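Local atomic coordinates of type IV pilus biogenesis factor PilY1 (Pseudomonas aeruginosa, PDB entry 3HX6), a protein that primes type IV pilus assembly, takes part in twitching motility and host-cell adhesion, and probably regulates pilus retraction through calcium binding and release. Residues A325-S333 with V345-F353; F134-V142 with V154-G162. The protein carries 3 engineered substitutions. All blocks are in the same frame, centred on the assembly; numbering follows the deposited sequence.

Interaction 1 (A325-S333 with V345-F353)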
loop_
_atom_site.group_PDB
_atom_site.type_symbol
_atom_site.label_atom_id
_atom_site.label_comp_id
_atom_site.label_asym_id
_atom_site.label_seq_id
_atom_site.Cartn_x
_atom_site.Cartn_y
_atom_site.Cartn_z
ATOM N N ALA A 325 31.493 23.903 -16.515
ATOM C CA ALA A 325 30.212 23.274 -16.820
ATOM C C ALA A 325 30.043 21.925 -16.138
ATOM O O ALA A 325 30.982 21.146 -16.063
ATOM C CB ALA A 325 30.075 23.103 -18.331
ATOM N N GLN A 326 28.834 21.650 -15.658
ATOM C CA GLN A 326 28.525 20.385 -14.995
ATOM C C GLN A 326 27.459 19.642 -15.790
ATOM O O GLN A 326 26.328 20.106 -15.899
ATOM C CB GLN A 326 27.988 20.633 -13.590
ATOM C CG GLN A 326 28.990 21.197 -12.618
ATOM C CD GLN A 326 28.321 21.673 -11.354
ATOM O OE1 GLN A 326 28.738 21.331 -10.244
ATOM N NE2 GLN A 326 27.271 22.472 -11.514
ATOM N N ALA A 327 27.816 18.485 -16.330
ATOM C CA ALA A 327 26.871 17.698 -17.105
ATOM C C ALA A 327 25.691 17.266 -16.245
ATOM O O ALA A 327 25.835 17.031 -15.042
ATOM C CB ALA A 327 27.567 16.467 -17.672
ATOM N N ILE A 328 24.524 17.174 -16.870
ATOM C CA ILE A 328 23.317 16.727 -16.187
ATOM C C ILE A 328 22.874 15.461 -16.898
ATOM O O ILE A 328 22.655 15.468 -18.116
ATOM C CB ILE A 328 22.191 17.764 -16.269
ATOM C CG1 ILE A 328 22.613 19.035 -15.529
ATOM C CG2 ILE A 328 20.897 17.174 -15.683
ATOM C CD1 ILE A 328 21.747 20.233 -15.818
ATOM N N THR A 329 22.756 14.381 -16.130
ATOM C CA THR A 329 22.366 13.082 -16.649
ATOM C C THR A 329 20.959 12.705 -16.208
ATOM O O THR A 329 20.135 12.279 -17.016
ATOM C CB THR A 329 23.314 11.975 -16.133
ATOM O OG1 THR A 329 24.633 12.200 -16.629
ATOM C CG2 THR A 329 22.831 10.613 -16.581
ATOM N N ALA A 330 20.700 12.860 -14.915
ATOM C CA ALA A 330 19.412 12.510 -14.343
ATOM C C ALA A 330 18.307 13.481 -14.707
ATOM O O ALA A 330 18.551 14.659 -14.975
ATOM C CB ALA A 330 19.529 12.420 -12.822
ATOM N N ALA A 331 17.082 12.968 -14.702
ATOM C CA ALA A 331 15.913 13.772 -15.001
ATOM C C ALA A 331 15.663 14.731 -13.852
ATOM O O ALA A 331 16.011 14.443 -12.703
ATOM C CB ALA A 331 14.694 12.877 -15.180
ATOM N N PRO A 332 15.069 15.895 -14.149
ATOM C CA PRO A 332 14.766 16.880 -13.115
ATOM C C PRO A 332 13.518 16.377 -12.389
ATOM O O PRO A 332 12.873 15.426 -12.842
ATOM C CB PRO A 332 14.446 18.150 -13.912
ATOM C CG PRO A 332 15.085 17.918 -15.249
ATOM C CD PRO A 332 14.837 16.462 -15.488
ATOM N N SER A 333 13.206 17.004 -11.258
ATOM C CA SER A 333 12.012 16.693 -10.478
ATOM C C SER A 333 11.377 18.054 -10.259
ATOM O O SER A 333 12.086 19.052 -10.173
ATOM C CB SER A 333 12.362 16.055 -9.128
ATOM O OG SER A 333 12.612 14.674 -9.279
ATOM N N VAL A 345 12.335 23.695 -9.948
ATOM C CA VAL A 345 12.875 22.632 -10.783
ATOM C C VAL A 345 14.139 22.106 -10.117
ATOM O O VAL A 345 15.120 22.829 -9.960
ATOM C CB VAL A 345 13.202 23.158 -12.189
ATOM C CG1 VAL A 345 13.611 22.008 -13.096
ATOM C CG2 VAL A 345 11.989 23.895 -12.758
ATOM N N ILE A 346 14.111 20.841 -9.719
ATOM C CA ILE A 346 15.253 20.239 -9.043
ATOM C C ILE A 346 16.025 19.309 -9.970
ATOM O O ILE A 346 15.445 18.448 -10.627
ATOM C CB ILE A 346 14.781 19.456 -7.793
ATOM C CG1 ILE A 346 13.975 20.395 -6.885
ATOM C CG2 ILE A 346 15.980 18.872 -7.057
ATOM C CD1 ILE A 346 13.330 19.721 -5.693
ATOM N N PHE A 347 17.339 19.497 -10.030
ATOM C CA PHE A 347 18.185 18.660 -10.872
ATOM C C PHE A 347 19.595 18.585 -10.305
ATOM O O PHE A 347 20.071 19.528 -9.668
ATOM C CB PHE A 347 18.224 19.199 -12.310
ATOM C CG PHE A 347 18.568 20.661 -12.402
ATOM C CD1 PHE A 347 17.612 21.630 -12.125
ATOM C CD2 PHE A 347 19.852 21.069 -12.758
ATOM C CE1 PHE A 347 17.929 22.990 -12.202
ATOM C CE2 PHE A 347 20.176 22.427 -12.836
ATOM C CZ PHE A 347 19.213 23.385 -12.558
ATOM N N GLY A 348 20.250 17.450 -10.526
ATOM C CA GLY A 348 21.602 17.259 -10.032
ATOM C C GLY A 348 22.540 16.993 -11.188
ATOM O O GLY A 348 22.106 16.576 -12.265
ATOM N N THR A 349 23.833 17.206 -10.973
ATOM C CA THR A 349 24.779 17.012 -12.054
ATOM C C THR A 349 25.604 15.743 -11.904
ATOM O O THR A 349 25.737 15.194 -10.808
ATOM C CB THR A 349 25.711 18.236 -12.174
ATOM O OG1 THR A 349 26.509 18.352 -10.991
ATOM C CG2 THR A 349 24.878 19.512 -12.335
ATOM N N GLY A 350 26.152 15.291 -13.025
ATOM C CA GLY A 350 26.964 14.091 -13.044
ATOM C C GLY A 350 26.873 13.410 -14.398
ATOM O O GLY A 350 25.960 13.681 -15.178
ATOM N N LYS A 351 27.840 12.549 -14.695
ATOM C CA LYS A 351 27.849 11.808 -15.949
ATOM C C LYS A 351 28.624 10.531 -15.671
ATOM O O LYS A 351 29.636 10.549 -14.971
ATOM C CB LYS A 351 28.466 12.640 -17.088
ATOM C CG LYS A 351 29.972 12.707 -17.170
ATOM C CD LYS A 351 30.365 13.632 -18.332
ATOM C CE LYS A 351 31.845 13.561 -18.657
ATOM N NZ LYS A 351 32.207 12.263 -19.289
ATOM N N TYR A 352 28.140 9.423 -16.214
ATOM C CA TYR A 352 28.730 8.122 -15.936
ATOM C C TYR A 352 28.718 7.178 -17.135
ATOM O O TYR A 352 29.015 5.995 -16.976
ATOM C CB TYR A 352 27.900 7.496 -14.810
ATOM C CG TYR A 352 28.565 6.449 -13.950
ATOM C CD1 TYR A 352 27.813 5.410 -13.409
ATOM C CD2 TYR A 352 29.913 6.538 -13.600
ATOM C CE1 TYR A 352 28.373 4.490 -12.536
ATOM C CE2 TYR A 352 30.486 5.614 -12.717
ATOM C CZ TYR A 352 29.702 4.596 -12.191
ATOM O OH TYR A 352 30.227 3.674 -11.314
ATOM N N PHE A 353 28.384 7.675 -18.324
ATOM C CA PHE A 353 28.292 6.788 -19.483
ATOM C C PHE A 353 29.583 6.344 -20.148
ATOM O O PHE A 353 29.620 5.278 -20.757
ATOM C CB PHE A 353 27.341 7.376 -20.538
ATOM C CG PHE A 353 27.861 8.603 -21.227
ATOM C CD1 PHE A 353 28.445 8.515 -22.483
ATOM C CD2 PHE A 353 27.742 9.850 -20.633
ATOM C CE1 PHE A 353 28.903 9.654 -23.141
ATOM C CE2 PHE A 353 28.195 10.993 -21.277
ATOM C CZ PHE A 353 28.777 10.896 -22.536
HETATM O O HOH W 1 22.648 14.161 -13.463
HETATM O O HOH W 2 25.798 9.609 -17.641
HETATM O O HOH W 3 18.486 15.806 -12.482
#
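Ser333 and Ile346 form an antiparallel hydrogen-bonded pair at the outer edge of a beta-propeller sheet, where strand 333-336 starts alongside strand 343-348. Both bonds of the pair are short and fairly straight: Ser333 N gives to Ile346 O at 2.7 Å, and Ile346 N gives to Ser333 O at 2.7 Å with 168° at the hydrogen. The loop 325-332 also meets the other segment beyond the end of strand 343-348, at Gly350, whose N gives a hydrogen bond to Ala327 O at 2.7 Å and 163°.

Ile328 lies alongside 347-349. Its CB lies 4.2 Å from Gly348 O, and CG2 comes closer to that carbonyl, at 3.7 Å. With CG1 beside the backbone N (chi1 -64°) and the chain extended beyond it, CG1 passes Thr349 CG2 at 3.9 Å. The tip, CD1, ends 3.7 Å from Phe347 CD2, approaching the ring obliquely; Tyr369 of the neighbouring strand meets the same ring. Gln326 covers Thr349 mainly through aliphatic atoms, its CB standing 3.5 Å from Thr349 CG2. The polar ends of both residues look elsewhere: Gln326 to Tyr369 and Thr367, Thr349 OG1 to Gln366 and Thr367.

Three waters link the two segments. One molecule accepts from Thr329 N and donates to Gly348 O; a second accepts from Gly348 N and gives weak bonds to the carbonyls of Ala330 and Ala331. A third accepts from Tyr352 N and donates to Thr329 OG1.

Interaction 2 (F134-V142 with V154-G162)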
loop_
_atom_site.group_PDB
_atom_site.type_symbol
_atom_site.label_atom_id
_atom_site.label_comp_id
_atom_site.label_asym_id
_atom_site.label_seq_id
_atom_site.Cartn_x
_atom_site.Cartn_y
_atom_site.Cartn_z
ATOM N N PHE A 134 26.592 -1.637 -14.195
ATOM C CA PHE A 134 25.188 -1.663 -13.828
ATOM C C PHE A 134 24.482 -0.474 -14.473
ATOM O O PHE A 134 23.385 -0.615 -15.017
ATOM C CB PHE A 134 25.038 -1.621 -12.308
ATOM C CG PHE A 134 23.616 -1.708 -11.839
ATOM C CD1 PHE A 134 22.824 -0.570 -11.760
ATOM C CD2 PHE A 134 23.059 -2.934 -11.493
ATOM C CE1 PHE A 134 21.496 -0.652 -11.344
ATOM C CE2 PHE A 134 21.731 -3.025 -11.077
ATOM C CZ PHE A 134 20.950 -1.880 -11.003
ATOM N N TYR A 135 25.114 0.696 -14.424
ATOM C CA TYR A 135 24.529 1.885 -15.032
ATOM C C TYR A 135 24.467 1.737 -16.546
ATOM O O TYR A 135 23.427 1.989 -17.156
ATOM C CB TYR A 135 25.331 3.144 -14.683
ATOM C CG TYR A 135 24.956 4.343 -15.534
ATOM C CD1 TYR A 135 25.796 4.787 -16.557
ATOM C CD2 TYR A 135 23.734 5.002 -15.355
ATOM C CE1 TYR A 135 25.430 5.853 -17.384
ATOM C CE2 TYR A 135 23.356 6.069 -16.180
ATOM C CZ TYR A 135 24.212 6.485 -17.193
ATOM O OH TYR A 135 23.849 7.517 -18.024
ATOM N N VAL A 136 25.581 1.323 -17.148
ATOM C CA VAL A 136 25.648 1.156 -18.593
ATOM C C VAL A 136 24.598 0.191 -19.137
ATOM O O VAL A 136 23.967 0.481 -20.146
ATOM C CB VAL A 136 27.043 0.678 -19.046
ATOM C CG1 VAL A 136 27.042 0.434 -20.550
ATOM C CG2 VAL A 136 28.089 1.721 -18.691
ATOM N N ASP A 137 24.420 -0.957 -18.487
ATOM C CA ASP A 137 23.420 -1.922 -18.946
ATOM C C ASP A 137 22.043 -1.280 -18.830
ATOM O O ASP A 137 21.143 -1.556 -19.620
ATOM C CB ASP A 137 23.467 -3.204 -18.106
ATOM C CG ASP A 137 24.747 -3.993 -18.319
ATOM O OD1 ASP A 137 25.304 -3.917 -19.433
ATOM O OD2 ASP A 137 25.184 -4.699 -17.382
ATOM N N GLY A 138 21.899 -0.420 -17.828
ATOM C CA GLY A 138 20.653 0.286 -17.613
ATOM C C GLY A 138 19.431 -0.565 -17.338
ATOM O O GLY A 138 19.522 -1.725 -16.942
ATOM N N SER A 139 18.274 0.044 -17.553
ATOM C CA SER A 139 16.997 -0.609 -17.339
ATOM C C SER A 139 15.983 -0.024 -18.312
ATOM O O SER A 139 15.946 1.186 -18.525
ATOM C CB SER A 139 16.528 -0.370 -15.903
ATOM O OG SER A 139 15.249 -0.934 -15.686
ATOM N N PRO A 140 15.156 -0.878 -18.928
ATOM C CA PRO A 140 14.166 -0.344 -19.865
ATOM C C PRO A 140 13.037 0.362 -19.116
ATOM O O PRO A 140 12.919 0.250 -17.894
ATOM C CB PRO A 140 13.681 -1.589 -20.596
ATOM C CG PRO A 140 13.749 -2.637 -19.525
ATOM C CD PRO A 140 15.091 -2.350 -18.876
ATOM N N VAL A 141 12.221 1.094 -19.856
ATOM C CA VAL A 141 11.092 1.800 -19.272
ATOM C C VAL A 141 9.808 1.079 -19.672
ATOM O O VAL A 141 9.617 0.752 -20.844
ATOM C CB VAL A 141 11.027 3.251 -19.788
ATOM C CG1 VAL A 141 9.665 3.859 -19.482
ATOM C CG2 VAL A 141 12.131 4.075 -19.147
ATOM N N VAL A 142 8.941 0.808 -18.701
ATOM C CA VAL A 142 7.671 0.159 -19.003
ATOM C C VAL A 142 6.569 1.123 -18.587
ATOM O O VAL A 142 6.674 1.784 -17.559
ATOM C CB VAL A 142 7.489 -1.181 -18.240
ATOM C CG1 VAL A 142 8.615 -2.141 -18.605
ATOM C CG2 VAL A 142 7.456 -0.939 -16.734
ATOM N N VAL A 154 3.703 -0.918 -22.626
ATOM C CA VAL A 154 4.852 -0.902 -23.510
ATOM C C VAL A 154 6.160 -0.899 -22.736
ATOM O O VAL A 154 6.191 -0.590 -21.548
ATOM C CB VAL A 154 4.808 0.338 -24.439
ATOM C CG1 VAL A 154 5.038 1.615 -23.625
ATOM C CG2 VAL A 154 5.852 0.214 -25.530
ATOM N N LEU A 155 7.231 -1.263 -23.427
ATOM C CA LEU A 155 8.563 -1.286 -22.850
ATOM C C LEU A 155 9.465 -0.577 -23.849
ATOM O O LEU A 155 9.499 -0.931 -25.022
ATOM C CB LEU A 155 9.037 -2.732 -22.625
ATOM C CG LEU A 155 10.454 -2.917 -22.069
ATOM C CD1 LEU A 155 10.593 -4.290 -21.430
ATOM C CD2 LEU A 155 11.471 -2.732 -23.182
ATOM N N ILE A 156 10.166 0.449 -23.385
ATOM C CA ILE A 156 11.065 1.188 -24.246
ATOM C C ILE A 156 12.500 0.888 -23.817
ATOM O O ILE A 156 12.863 1.063 -22.657
ATOM C CB ILE A 156 10.786 2.716 -24.182
ATOM C CG1 ILE A 156 9.388 3.020 -24.742
ATOM C CG2 ILE A 156 11.792 3.471 -25.038
ATOM C CD1 ILE A 156 8.257 2.551 -23.893
ATOM N N GLY A 157 13.302 0.406 -24.758
ATOM C CA GLY A 157 14.685 0.085 -24.451
ATOM C C GLY A 157 15.629 0.791 -25.398
ATOM O O GLY A 157 15.187 1.515 -26.284
ATOM N N SER A 158 16.931 0.602 -25.214
ATOM C CA SER A 158 17.898 1.237 -26.103
ATOM C C SER A 158 19.123 0.345 -26.226
ATOM O O SER A 158 19.299 -0.578 -25.433
ATOM C CB SER A 158 18.314 2.609 -25.567
ATOM O OG SER A 158 19.338 2.491 -24.598
ATOM N N LEU A 159 19.959 0.628 -27.221
ATOM C CA LEU A 159 21.169 -0.148 -27.456
ATOM C C LEU A 159 22.254 0.175 -26.431
ATOM O O LEU A 159 23.333 -0.424 -26.445
ATOM C CB LEU A 159 21.697 0.119 -28.868
ATOM C CG LEU A 159 20.682 -0.067 -30.000
ATOM C CD1 LEU A 159 21.386 0.029 -31.348
ATOM C CD2 LEU A 159 20.000 -1.423 -29.859
ATOM N N ARG A 160 21.965 1.127 -25.546
ATOM C CA ARG A 160 22.913 1.523 -24.510
ATOM C C ARG A 160 24.221 1.992 -25.155
ATOM O O ARG A 160 24.204 2.817 -26.068
ATOM C CB ARG A 160 23.179 0.335 -23.583
ATOM C CG ARG A 160 21.927 -0.265 -22.950
ATOM C CD ARG A 160 21.621 0.390 -21.620
ATOM N NE ARG A 160 20.723 1.528 -21.716
ATOM C CZ ARG A 160 20.653 2.493 -20.803
ATOM N NH1 ARG A 160 21.438 2.461 -19.732
ATOM N NH2 ARG A 160 19.780 3.479 -20.951
ATOM N N ALA A 161 25.348 1.455 -24.692
ATOM C CA ALA A 161 26.652 1.831 -25.240
ATOM C C ALA A 161 26.990 1.027 -26.491
ATOM O O ALA A 161 27.961 1.326 -27.187
ATOM C CB ALA A 161 27.738 1.637 -24.187
ATOM N N GLY A 162 26.176 0.015 -26.780
ATOM C CA GLY A 162 26.420 -0.831 -27.935
ATOM C C GLY A 162 26.178 -0.179 -29.281
ATOM O O GLY A 162 26.809 -0.542 -30.275
#
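Val141, the first residue of strand 141-147, pairs with Ile156 near the end of strand 150-158, at the open end of a beta hairpin that forms the first two strands of a four-stranded antiparallel propeller blade. Here the contact is tight. Val141 N gives to Ile156 O at 2.9 Å (171°), and Ile156 N returns a bond to Val141 O at 2.6 Å, lying in the carbonyl plane. On one sheet face Leu155 CG is 4.0 Å from Val142 CG1. With CG anti to the backbone N (chi1 178°), the Leu155 methyls are carried to Pro140, CD2 standing 3.6 Å from Pro140 CB; Leu97 and Tyr89 of the preceding sheet pack on both residues.

Toward helix 130-137 the two chains part. The loose side is at the exposed Ala161, which meets Val136 by a lone methyl contact, CB to CG1 at 3.9 Å. Arg160, by contrast, is buried and spans from a type II' turn to the helix end, its chain bent at chi2 and chi3. Its NH1 gives to Val136 O at 3.2 Å, a bond whose exact geometry is uncertain, and its NH2 bonds to Phe195 O. At the root of this side chain an ST turn is closed by Arg160 N, which gives to Ser158 OG at 3.1 Å.

Overall arrangement
Interactions 1 and 2 lie in different sheets of the beta-propeller in the C-terminal domain of PilY1, their centres about 18 Å apart, and interaction 2 closes along the chain before interaction 1 opens. Each has a proline just before an edge strand that starts with a hydrogen-bonded antiparallel pair. They meet through Tyr135 of helix 130-137. The ring of this residue packs on the far end of 345-353, where Tyr135 CD1 is 3.5 Å from Tyr352 O, and its hydroxyl oxygen OH is 3.6 Å from Thr329 CG2. Neither contact includes a ligand of the bound calcium ion, which is held by Asp258, Asn260, Asp262, Val264 and Asp266, away from both.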